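Local coordinates for protein putative glycosyltransferase (GalT1) (Streptococcus parasanguinis, PDB 4PHR) that probably transfers a sugar from a UDP-activated donor to an acceptor, using a UDP-binding domain of the GT-D glycosyltransferase fold that makes up this piece of a longer protein, at residues A[29-34]-A[73-78]; A[12-17]-A[114-119]; A[58-63]-A[208-213]. All coordinates share one frame; numbering follows the deposited sequence.

Interaction 1: A[29-34]-A[73-78]; sequences ASVVRF and LVCLPD. With UDP (uridine-5'-diphosphate), chain B.
Two neighbouring strands of a parallel three-stranded sheet, 30-33 at its edge and 72-76 in its middle, meet here in the GT-D domain, and the first delivers Arg33 to the UDP site. Four backbone hydrogen bonds join them in a parallel ladder. Val32 sits between Leu73 and Cys75, its N donating to Leu73 O at 3.0 Å and its O accepting from Cys75 N at 2.9 Å, both nearly along the C=O axis, though the Cys75 N-H is bent from the line (140°). Leu73 N donates to Ser30 O, and Phe34 N reaches Cys75 O from above that carbonyl's plane. On one face Val31 CG1, anti to the backbone N, touches Cys75 SG at 3.7 Å, a sulfur-methyl contact that suits an apolar, buried face. On the other, Val32 and Val74 lie side by side and point the same way, with Val32 CG1 3.9 Å from Val74 CG2. The Phe34 ring crosses Val74 obliquely and turns its edge to Cys75 O. Arg33 starts on the Val31 face, then bends at chi3 (-53°), away from Cys75. Its NH1 donates to UDP O3B at 2.8 Å, while NH2 adds a longer bond to O3B and a weak one to O2A, so the guanidinium spans both phosphates. Its positive charge probably helps to balance the diphosphate, and Asp225 forms a salt bridge with NH2, which probably helps to orient it. Helix 17-27 packs on Val31 and Leu73, helices 54-64 and 206-218 cover the Val32 face, and strand 115-116 continues the sheet beyond strand 72-76.

Interaction 2: A[12-17]-A[114-119]; sequences IKVLPI and YGSTFI
Ser116 holds its OG anti to the backbone N (chi1 178°), and from there the hydroxyl accepts from Phe118 N at 3.0 Å, closing an ST turn where strand 115-116 gives way to a 3-10 turn. Val14, with CG1 likewise anti to its N (chi1 172°), extends that methyl to Gly115 O (3.5 Å) and Ser116 CA (3.7 Å). Ile17 turns CG1 beside its own N (chi1 -65°), which carries CD1 to Phe118 O at 3.4 Å. The backbones meet in a single beta bridge between Val14 and Tyr114. Tyr114 N donates to Lys13 O at 2.9 Å and Leu15 N to Tyr114 O at 2.8 Å, each nearly along the C=O axis. The irregular 12-17 segment, which links helices 2-9 and 17-27, is thereby tied to the outermost strand of the parallel three-stranded sheet. The other flank of Gly115 is hydrogen-bonded through its backbone to Val74 and Leu76. Ile12 CG2 crosses the Tyr114 ring obliquely near CD1, and the ring's hydroxyl is held by Ala111 N. Pro16 is the N-cap of helix 17-27. Just after it, a water accepts from Ile17 N and is also hydrogen-bonded to Ser116 OG at 2.7 Å, joining the first turn of the helix to the ST turn. Ser20 OG, from the same helix, is hydrogen-bonded to both Leu15 O and Ser116 N.

Interaction 3: A[58-63]-A[208-213]; sequences KRLQQI and TAKVLV
In the GT-D domain, segments 58-63 and 208-213, on helices 54-64 and 206-218, cross at 56°, with axes 9.7 Å apart at closest approach, and meet through a small apolar patch beside the UDP site. Val211 is its centre: with CG1 anti to the backbone N (chi1 -176°), its CG2 lies 3.9 Å from Arg59 CB and also faces Ile63 CD1. The beta-branched valine suits a close approach because both methyls stay near the backbone. Ile63 extends CG1 and then CD1 (chi2 158°) toward the other helix, so that CD1 rests 3.7 Å from Val211 CA and just as far from Lys210 O. Leu60, similarly extended, brings CD2 to 3.8 Å from Lys210 CB. Lys210 therefore offers its aliphatic base to the packing, while its chain bends at chi2 and chi4 to carry the ammonium away. There NZ forms salt bridges with UDP O2A and Asp225, an acidic partner that probably eases the closeness of Arg33. Arg59 behaves differently, since bends at chi2 and chi3 curl its chain forward along its own helix, toward Gln62 and Ile63. Its NE approaches Val211 CG1, and NH2 reaches across to a salt bridge with Asp215. Ile63 CD1 lies over one face of the guanidinium, 3.9 Å above the plane and offset toward the rim. The group is further held by NH1 donating 2.8 Å to Gln62 OE1, in the plane of that carbonyl and on a lone pair.

Overall arrangement
Interactions 1 and 2 belong to the same parallel sheet: 73-78 carries its middle strand, 72-76, and 114-119 carries the neighbouring edge strand, 115-116, joined where Thr117 N meets Leu76 O and Thr117 OG1 meets Phe34 O. Along the chain, interaction 1 is nested inside the loop closed by interaction 2. Interaction 1 is wholly buried and held by a backbone ladder, whereas interaction 2 is partly exposed, with a single bridge and a water. Interaction 3 is also buried but relies on apolar side chains between helices; it packs on the Val32 side of interaction 1, with centres 11 Å apart. Arg33 and Lys210 bring these two contacts together at UDP, while interactions 2 and 3 do not touch.

Interaction 1: A[29-34]-A[73-78]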
loop_
_atom_site.group_PDB
_atom_site.type_symbol
_atom_site.label_atom_id
_atom_site.label_comp_id
_atom_site.label_asym_id
_atom_site.label_seq_id
_atom_site.Cartn_x
_atom_site.Cartn_y
_atom_site.Cartn_z
ATOM N N ALA A 29 -13.336 -7.101 2.573
ATOM C CA ALA A 29 -12.608 -7.339 1.335
ATOM C C ALA A 29 -11.094 -7.301 1.519
ATOM O O ALA A 29 -10.572 -6.581 2.368
ATOM C CB ALA A 29 -13.020 -6.318 0.287
ATOM N N SER A 30 -10.398 -8.081 0.705
ATOM C CA SER A 30 -8.969 -7.877 0.518
ATOM C C SER A 30 -8.770 -6.574 -0.255
ATOM O O SER A 30 -9.712 -6.053 -0.862
ATOM C CB SER A 30 -8.358 -9.035 -0.261
ATOM O OG SER A 30 -8.333 -10.213 0.523
ATOM N N VAL A 31 -7.551 -6.050 -0.250
ATOM C CA VAL A 31 -7.272 -4.791 -0.914
ATOM C C VAL A 31 -5.924 -4.876 -1.599
ATOM O O VAL A 31 -4.928 -5.223 -0.966
ATOM C CB VAL A 31 -7.220 -3.608 0.080
ATOM C CG1 VAL A 31 -6.972 -2.296 -0.679
ATOM C CG2 VAL A 31 -8.502 -3.524 0.884
ATOM N N VAL A 32 -5.899 -4.558 -2.893
ATOM C CA VAL A 32 -4.643 -4.425 -3.623
ATOM C C VAL A 32 -4.574 -3.002 -4.176
ATOM O O VAL A 32 -5.555 -2.492 -4.729
ATOM C CB VAL A 32 -4.529 -5.490 -4.746
ATOM C CG1 VAL A 32 -5.658 -5.364 -5.756
ATOM C CG2 VAL A 32 -3.191 -5.401 -5.433
ATOM N N ARG A 33 -3.423 -2.354 -4.014
ATOM C CA ARG A 33 -3.276 -0.956 -4.436
ATOM C C ARG A 33 -2.245 -0.826 -5.560
ATOM O O ARG A 33 -1.145 -1.359 -5.471
ATOM C CB ARG A 33 -2.882 -0.059 -3.255
ATOM C CG ARG A 33 -3.821 -0.109 -2.029
ATOM C CD ARG A 33 -3.250 0.700 -0.821
ATOM N NE ARG A 33 -1.904 0.211 -0.572
ATOM C CZ ARG A 33 -0.775 0.737 -1.040
ATOM N NH1 ARG A 33 -0.758 1.921 -1.658
ATOM N NH2 ARG A 33 0.357 0.082 -0.844
ATOM N N PHE A 34 -2.606 -0.139 -6.634
ATOM C CA PHE A 34 -1.647 0.136 -7.697
ATOM C C PHE A 34 -1.178 1.572 -7.561
ATOM O O PHE A 34 -1.985 2.496 -7.588
ATOM C CB PHE A 34 -2.259 -0.124 -9.079
ATOM C CG PHE A 34 -2.402 -1.579 -9.389
ATOM C CD1 PHE A 34 -3.443 -2.317 -8.849
ATOM C CD2 PHE A 34 -1.464 -2.222 -10.181
ATOM C CE1 PHE A 34 -3.552 -3.672 -9.115
ATOM C CE2 PHE A 34 -1.573 -3.562 -10.455
ATOM C CZ PHE A 34 -2.613 -4.291 -9.919
ATOM N N LEU A 73 -10.980 -5.347 -3.314
ATOM C CA LEU A 73 -11.043 -3.995 -3.839
ATOM C C LEU A 73 -9.718 -3.704 -4.534
ATOM O O LEU A 73 -8.648 -3.798 -3.917
ATOM C CB LEU A 73 -11.268 -2.998 -2.703
ATOM C CG LEU A 73 -11.442 -1.522 -3.070
ATOM C CD1 LEU A 73 -12.644 -1.325 -3.984
ATOM C CD2 LEU A 73 -11.571 -0.671 -1.810
ATOM N N VAL A 74 -9.793 -3.371 -5.820
ATOM C CA VAL A 74 -8.620 -2.990 -6.598
ATOM C C VAL A 74 -8.545 -1.468 -6.620
ATOM O O VAL A 74 -9.530 -0.812 -6.952
ATOM C CB VAL A 74 -8.700 -3.546 -8.037
ATOM C CG1 VAL A 74 -7.499 -3.082 -8.860
ATOM C CG2 VAL A 74 -8.787 -5.075 -8.019
ATOM N N CYS A 75 -7.382 -0.914 -6.266
ATOM C CA CYS A 75 -7.261 0.528 -6.035
ATOM C C CYS A 75 -6.320 1.209 -7.018
ATOM O O CYS A 75 -5.337 0.611 -7.456
ATOM C CB CYS A 75 -6.756 0.802 -4.613
ATOM S SG CYS A 75 -7.777 0.094 -3.318
ATOM N N LEU A 76 -6.624 2.472 -7.332
ATOM C CA LEU A 76 -5.770 3.326 -8.156
ATOM C C LEU A 76 -5.486 4.630 -7.421
ATOM O O LEU A 76 -6.194 4.985 -6.480
ATOM C CB LEU A 76 -6.492 3.681 -9.452
ATOM C CG LEU A 76 -6.289 2.771 -10.660
ATOM C CD1 LEU A 76 -6.125 1.325 -10.298
ATOM C CD2 LEU A 76 -7.427 2.984 -11.670
ATOM N N PRO A 77 -4.455 5.365 -7.854
ATOM C CA PRO A 77 -4.226 6.674 -7.240
ATOM C C PRO A 77 -5.453 7.576 -7.395
ATOM O O PRO A 77 -6.057 7.636 -8.465
ATOM C CB PRO A 77 -3.022 7.219 -8.028
ATOM C CG PRO A 77 -2.324 5.979 -8.582
ATOM C CD PRO A 77 -3.475 5.065 -8.913
ATOM N N ASP A 78 -5.813 8.284 -6.335
ATOM C CA ASP A 78 -7.039 9.076 -6.346
ATOM C C ASP A 78 -6.702 10.475 -6.847
ATOM O O ASP A 78 -6.651 11.431 -6.077
ATOM C CB ASP A 78 -7.657 9.097 -4.940
ATOM C CG ASP A 78 -8.988 9.813 -4.889
ATOM O OD1 ASP A 78 -9.497 10.230 -5.949
ATOM O OD2 ASP A 78 -9.530 9.951 -3.771
HETATM N N1 UDP B . 9.046 -3.051 0.720
HETATM C C2 UDP B . 9.772 -4.127 1.170
HETATM N N3 UDP B . 10.389 -4.962 0.269
HETATM C C4 UDP B . 10.282 -4.734 -1.082
HETATM C C5 UDP B . 9.542 -3.646 -1.545
HETATM C C6 UDP B . 9.056 -2.740 -0.609
HETATM O O2 UDP B . 9.898 -4.337 2.376
HETATM O O4 UDP B . 10.831 -5.530 -1.853
HETATM C "C1'" UDP B . 8.329 -2.223 1.701
HETATM C "C2'" UDP B . 8.864 -0.864 2.064
HETATM O "O2'" UDP B . 9.900 -0.975 3.017
HETATM C "C3'" UDP B . 7.623 -0.218 2.638
HETATM C "C4'" UDP B . 6.509 -0.814 1.794
HETATM O "O4'" UDP B . 7.066 -1.951 1.129
HETATM O "O3'" UDP B . 7.440 -0.628 3.976
HETATM C "C5'" UDP B . 5.960 0.186 0.783
HETATM O "O5'" UDP B . 4.984 -0.467 -0.017
HETATM P PA UDP B . 4.220 0.284 -1.219
HETATM O O1A UDP B . 5.185 0.621 -2.283
HETATM O O2A UDP B . 3.096 -0.602 -1.605
HETATM O O3A UDP B . 3.727 1.643 -0.487
HETATM P PB UDP B . 2.758 2.868 -0.954
HETATM O O1B UDP B . 3.672 4.013 -1.240
HETATM O O2B UDP B . 1.917 3.113 0.241
HETATM O O3B UDP B . 1.991 2.448 -2.169
#

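Interaction 2: A[12-17]-A[114-119]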
loop_
_atom_site.group_PDB
_atom_site.type_symbol
_atom_site.label_atom_id
_atom_site.label_comp_id
_atom_site.label_asym_id
_atom_site.label_seq_id
_atom_site.Cartn_x
_atom_site.Cartn_y
_atom_site.Cartn_z
ATOM N N ILE A 12 -12.205 8.030 -14.984
ATOM C CA ILE A 12 -11.850 6.998 -14.015
ATOM C C ILE A 12 -12.427 7.389 -12.657
ATOM O O ILE A 12 -12.258 8.523 -12.191
ATOM C CB ILE A 12 -10.321 6.779 -13.926
ATOM C CG1 ILE A 12 -9.779 6.256 -15.260
ATOM C CG2 ILE A 12 -9.988 5.787 -12.816
ATOM C CD1 ILE A 12 -8.255 6.237 -15.354
ATOM N N LYS A 13 -13.119 6.452 -12.026
ATOM C CA LYS A 13 -13.828 6.745 -10.794
ATOM C C LYS A 13 -13.219 6.010 -9.615
ATOM O O LYS A 13 -13.271 4.785 -9.535
ATOM C CB LYS A 13 -15.306 6.380 -10.941
ATOM C CG LYS A 13 -16.025 7.277 -11.938
ATOM C CD LYS A 13 -17.430 6.797 -12.253
ATOM C CE LYS A 13 -17.403 5.586 -13.173
ATOM N NZ LYS A 13 -16.732 5.891 -14.477
ATOM N N VAL A 14 -12.643 6.778 -8.698
ATOM C CA VAL A 14 -12.011 6.228 -7.512
ATOM C C VAL A 14 -12.827 6.603 -6.276
ATOM O O VAL A 14 -13.237 7.757 -6.126
ATOM C CB VAL A 14 -10.580 6.791 -7.365
ATOM C CG1 VAL A 14 -9.964 6.384 -6.037
ATOM C CG2 VAL A 14 -9.708 6.344 -8.532
ATOM N N LEU A 15 -13.056 5.635 -5.392
ATOM C CA LEU A 15 -13.646 5.913 -4.082
ATOM C C LEU A 15 -12.587 6.511 -3.167
ATOM O O LEU A 15 -11.586 5.863 -2.886
ATOM C CB LEU A 15 -14.136 4.619 -3.438
ATOM C CG LEU A 15 -15.314 3.887 -4.073
ATOM C CD1 LEU A 15 -15.409 2.497 -3.463
ATOM C CD2 LEU A 15 -16.603 4.667 -3.872
ATOM N N PRO A 16 -12.797 7.745 -2.688
ATOM C CA PRO A 16 -11.750 8.326 -1.836
ATOM C C PRO A 16 -11.586 7.555 -0.527
ATOM O O PRO A 16 -12.436 6.726 -0.191
ATOM C CB PRO A 16 -12.245 9.749 -1.576
ATOM C CG PRO A 16 -13.715 9.698 -1.827
ATOM C CD PRO A 16 -13.935 8.658 -2.885
ATOM N N ILE A 17 -10.502 7.839 0.189
ATOM C CA ILE A 17 -10.121 7.105 1.394
ATOM C C ILE A 17 -11.273 6.607 2.278
ATOM O O ILE A 17 -11.381 5.412 2.540
ATOM C CB ILE A 17 -9.135 7.921 2.264
ATOM C CG1 ILE A 17 -7.812 8.125 1.528
ATOM C CG2 ILE A 17 -8.876 7.209 3.577
ATOM C CD1 ILE A 17 -6.917 9.165 2.178
ATOM N N TYR A 114 -12.942 2.037 -8.722
ATOM C CA TYR A 114 -11.740 1.544 -8.058
ATOM C C TYR A 114 -11.714 2.084 -6.646
ATOM O O TYR A 114 -12.323 3.113 -6.375
ATOM C CB TYR A 114 -10.487 2.020 -8.805
ATOM C CG TYR A 114 -10.364 1.413 -10.184
ATOM C CD1 TYR A 114 -10.922 2.039 -11.292
ATOM C CD2 TYR A 114 -9.707 0.201 -10.374
ATOM C CE1 TYR A 114 -10.821 1.478 -12.557
ATOM C CE2 TYR A 114 -9.593 -0.364 -11.627
ATOM C CZ TYR A 114 -10.158 0.277 -12.718
ATOM O OH TYR A 114 -10.059 -0.273 -13.973
ATOM N N GLY A 115 -11.019 1.394 -5.746
ATOM C CA GLY A 115 -10.727 1.958 -4.443
ATOM C C GLY A 115 -9.562 2.927 -4.556
ATOM O O GLY A 115 -8.981 3.076 -5.631
ATOM N N SER A 116 -9.210 3.576 -3.447
ATOM C CA SER A 116 -8.104 4.524 -3.433
ATOM C C SER A 116 -6.784 3.926 -2.967
ATOM O O SER A 116 -6.678 3.410 -1.858
ATOM C CB SER A 116 -8.429 5.702 -2.519
ATOM O OG SER A 116 -7.333 6.604 -2.477
ATOM N N THR A 117 -5.762 4.047 -3.804
ATOM C CA THR A 117 -4.405 3.660 -3.444
ATOM C C THR A 117 -3.916 4.472 -2.248
ATOM O O THR A 117 -3.009 4.045 -1.516
ATOM C CB THR A 117 -3.508 3.818 -4.675
ATOM O OG1 THR A 117 -3.869 2.788 -5.586
ATOM C CG2 THR A 117 -2.002 3.733 -4.368
ATOM N N PHE A 118 -4.527 5.635 -2.027
ATOM C CA PHE A 118 -4.125 6.502 -0.923
ATOM C C PHE A 118 -4.713 6.110 0.437
ATOM O O PHE A 118 -4.573 6.852 1.407
ATOM C CB PHE A 118 -4.401 7.979 -1.244
ATOM C CG PHE A 118 -3.713 8.473 -2.487
ATOM C CD1 PHE A 118 -2.588 7.833 -2.992
ATOM C CD2 PHE A 118 -4.197 9.593 -3.153
ATOM C CE1 PHE A 118 -1.961 8.299 -4.141
ATOM C CE2 PHE A 118 -3.575 10.067 -4.300
ATOM C CZ PHE A 118 -2.450 9.427 -4.790
ATOM N N ILE A 119 -5.354 4.948 0.547
ATOM C CA ILE A 119 -5.699 4.480 1.892
ATOM C C ILE A 119 -4.439 4.303 2.749
ATOM O O ILE A 119 -4.513 4.348 3.979
ATOM C CB ILE A 119 -6.568 3.189 1.927
ATOM C CG1 ILE A 119 -5.861 2.008 1.275
ATOM C CG2 ILE A 119 -7.939 3.424 1.305
ATOM C CD1 ILE A 119 -6.477 0.673 1.643
HETATM O O HOH W 1 -8.290 8.993 -1.587
#

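Interaction 3: A[58-63]-A[208-213]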
loop_
_atom_site.group_PDB
_atom_site.type_symbol
_atom_site.label_atom_id
_atom_site.label_comp_id
_atom_site.label_asym_id
_atom_site.label_seq_id
_atom_site.Cartn_x
_atom_site.Cartn_y
_atom_site.Cartn_z
ATOM N N LYS A 58 3.854 -9.321 -15.419
ATOM C CA LYS A 58 2.700 -10.039 -15.933
ATOM C C LYS A 58 1.617 -10.275 -14.874
ATOM O O LYS A 58 0.426 -10.075 -15.138
ATOM C CB LYS A 58 3.143 -11.359 -16.569
ATOM C CG LYS A 58 2.006 -12.195 -17.108
ATOM C CD LYS A 58 2.535 -13.449 -17.796
ATOM C CE LYS A 58 1.402 -14.361 -18.244
ATOM N NZ LYS A 58 0.598 -13.760 -19.343
ATOM N N ARG A 59 2.020 -10.689 -13.671
ATOM C CA ARG A 59 1.059 -10.884 -12.583
ATOM C C ARG A 59 0.333 -9.577 -12.266
ATOM O O ARG A 59 -0.887 -9.565 -12.090
ATOM C CB ARG A 59 1.742 -11.418 -11.319
ATOM C CG ARG A 59 2.090 -12.901 -11.384
ATOM C CD ARG A 59 0.846 -13.788 -11.550
ATOM N NE ARG A 59 0.020 -13.862 -10.345
ATOM C CZ ARG A 59 -1.255 -13.483 -10.276
ATOM N NH1 ARG A 59 -1.876 -13.000 -11.343
ATOM N NH2 ARG A 59 -1.919 -13.587 -9.136
ATOM N N LEU A 60 1.083 -8.481 -12.182
ATOM C CA LEU A 60 0.487 -7.179 -11.887
ATOM C C LEU A 60 -0.569 -6.819 -12.934
ATOM O O LEU A 60 -1.658 -6.344 -12.595
ATOM C CB LEU A 60 1.561 -6.094 -11.804
ATOM C CG LEU A 60 2.465 -6.154 -10.565
ATOM C CD1 LEU A 60 3.567 -5.108 -10.663
ATOM C CD2 LEU A 60 1.663 -5.976 -9.282
ATOM N N GLN A 61 -0.255 -7.052 -14.207
ATOM C CA GLN A 61 -1.214 -6.769 -15.277
ATOM C C GLN A 61 -2.477 -7.620 -15.131
ATOM O O GLN A 61 -3.595 -7.138 -15.322
ATOM C CB GLN A 61 -0.568 -6.999 -16.647
ATOM C CG GLN A 61 0.477 -5.958 -17.004
ATOM C CD GLN A 61 1.388 -6.390 -18.143
ATOM O OE1 GLN A 61 1.408 -7.557 -18.532
ATOM N NE2 GLN A 61 2.152 -5.448 -18.677
ATOM N N GLN A 62 -2.299 -8.889 -14.786
ATOM C CA GLN A 62 -3.437 -9.776 -14.573
ATOM C C GLN A 62 -4.303 -9.308 -13.406
ATOM O O GLN A 62 -5.529 -9.289 -13.484
ATOM C CB GLN A 62 -2.950 -11.201 -14.313
ATOM C CG GLN A 62 -2.290 -11.855 -15.506
ATOM C CD GLN A 62 -1.661 -13.177 -15.153
ATOM O OE1 GLN A 62 -1.280 -13.420 -14.002
ATOM N NE2 GLN A 62 -1.553 -14.051 -16.141
ATOM N N ILE A 63 -3.658 -8.924 -12.312
ATOM C CA ILE A 63 -4.388 -8.506 -11.126
ATOM C C ILE A 63 -5.199 -7.237 -11.401
ATOM O O ILE A 63 -6.350 -7.117 -10.976
ATOM C CB ILE A 63 -3.437 -8.327 -9.920
ATOM C CG1 ILE A 63 -2.794 -9.676 -9.564
ATOM C CG2 ILE A 63 -4.185 -7.747 -8.728
ATOM C CD1 ILE A 63 -1.504 -9.553 -8.792
ATOM N N THR A 208 5.490 -6.676 -4.677
ATOM C CA THR A 208 5.296 -8.055 -4.266
ATOM C C THR A 208 4.016 -8.203 -3.440
ATOM O O THR A 208 3.333 -9.231 -3.508
ATOM C CB THR A 208 6.521 -8.582 -3.502
ATOM O OG1 THR A 208 7.675 -8.463 -4.344
ATOM C CG2 THR A 208 6.337 -10.043 -3.107
ATOM N N ALA A 209 3.691 -7.170 -2.666
ATOM C CA ALA A 209 2.478 -7.174 -1.845
ATOM C C ALA A 209 1.223 -7.420 -2.682
ATOM O O ALA A 209 0.297 -8.088 -2.235
ATOM C CB ALA A 209 2.339 -5.860 -1.074
ATOM N N LYS A 210 1.186 -6.883 -3.896
ATOM C CA LYS A 210 -0.027 -6.985 -4.705
ATOM C C LYS A 210 -0.255 -8.429 -5.152
ATOM O O LYS A 210 -1.389 -8.929 -5.156
ATOM C CB LYS A 210 0.027 -6.038 -5.899
ATOM C CG LYS A 210 0.022 -4.544 -5.504
ATOM C CD LYS A 210 1.419 -4.052 -5.178
ATOM C CE LYS A 210 1.499 -2.550 -4.886
ATOM N NZ LYS A 210 1.251 -2.155 -3.468
ATOM N N VAL A 211 0.826 -9.099 -5.529
ATOM C CA VAL A 211 0.731 -10.485 -5.965
ATOM C C VAL A 211 0.345 -11.360 -4.775
ATOM O O VAL A 211 -0.506 -12.247 -4.888
ATOM C CB VAL A 211 2.051 -10.977 -6.589
ATOM C CG1 VAL A 211 1.895 -12.409 -7.121
ATOM C CG2 VAL A 211 2.477 -10.041 -7.717
ATOM N N LEU A 212 0.960 -11.091 -3.628
ATOM C CA LEU A 212 0.653 -11.839 -2.415
ATOM C C LEU A 212 -0.825 -11.702 -2.058
ATOM O O LEU A 212 -1.505 -12.700 -1.804
ATOM C CB LEU A 212 1.526 -11.351 -1.254
ATOM C CG LEU A 212 1.444 -12.163 0.043
ATOM C CD1 LEU A 212 1.843 -13.607 -0.222
ATOM C CD2 LEU A 212 2.320 -11.551 1.132
ATOM N N VAL A 213 -1.335 -10.473 -2.042
ATOM C CA VAL A 213 -2.744 -10.263 -1.706
ATOM C C VAL A 213 -3.666 -10.988 -2.697
ATOM O O VAL A 213 -4.631 -11.641 -2.305
ATOM C CB VAL A 213 -3.086 -8.753 -1.613
ATOM C CG1 VAL A 213 -4.598 -8.538 -1.581
ATOM C CG2 VAL A 213 -2.419 -8.137 -0.374
#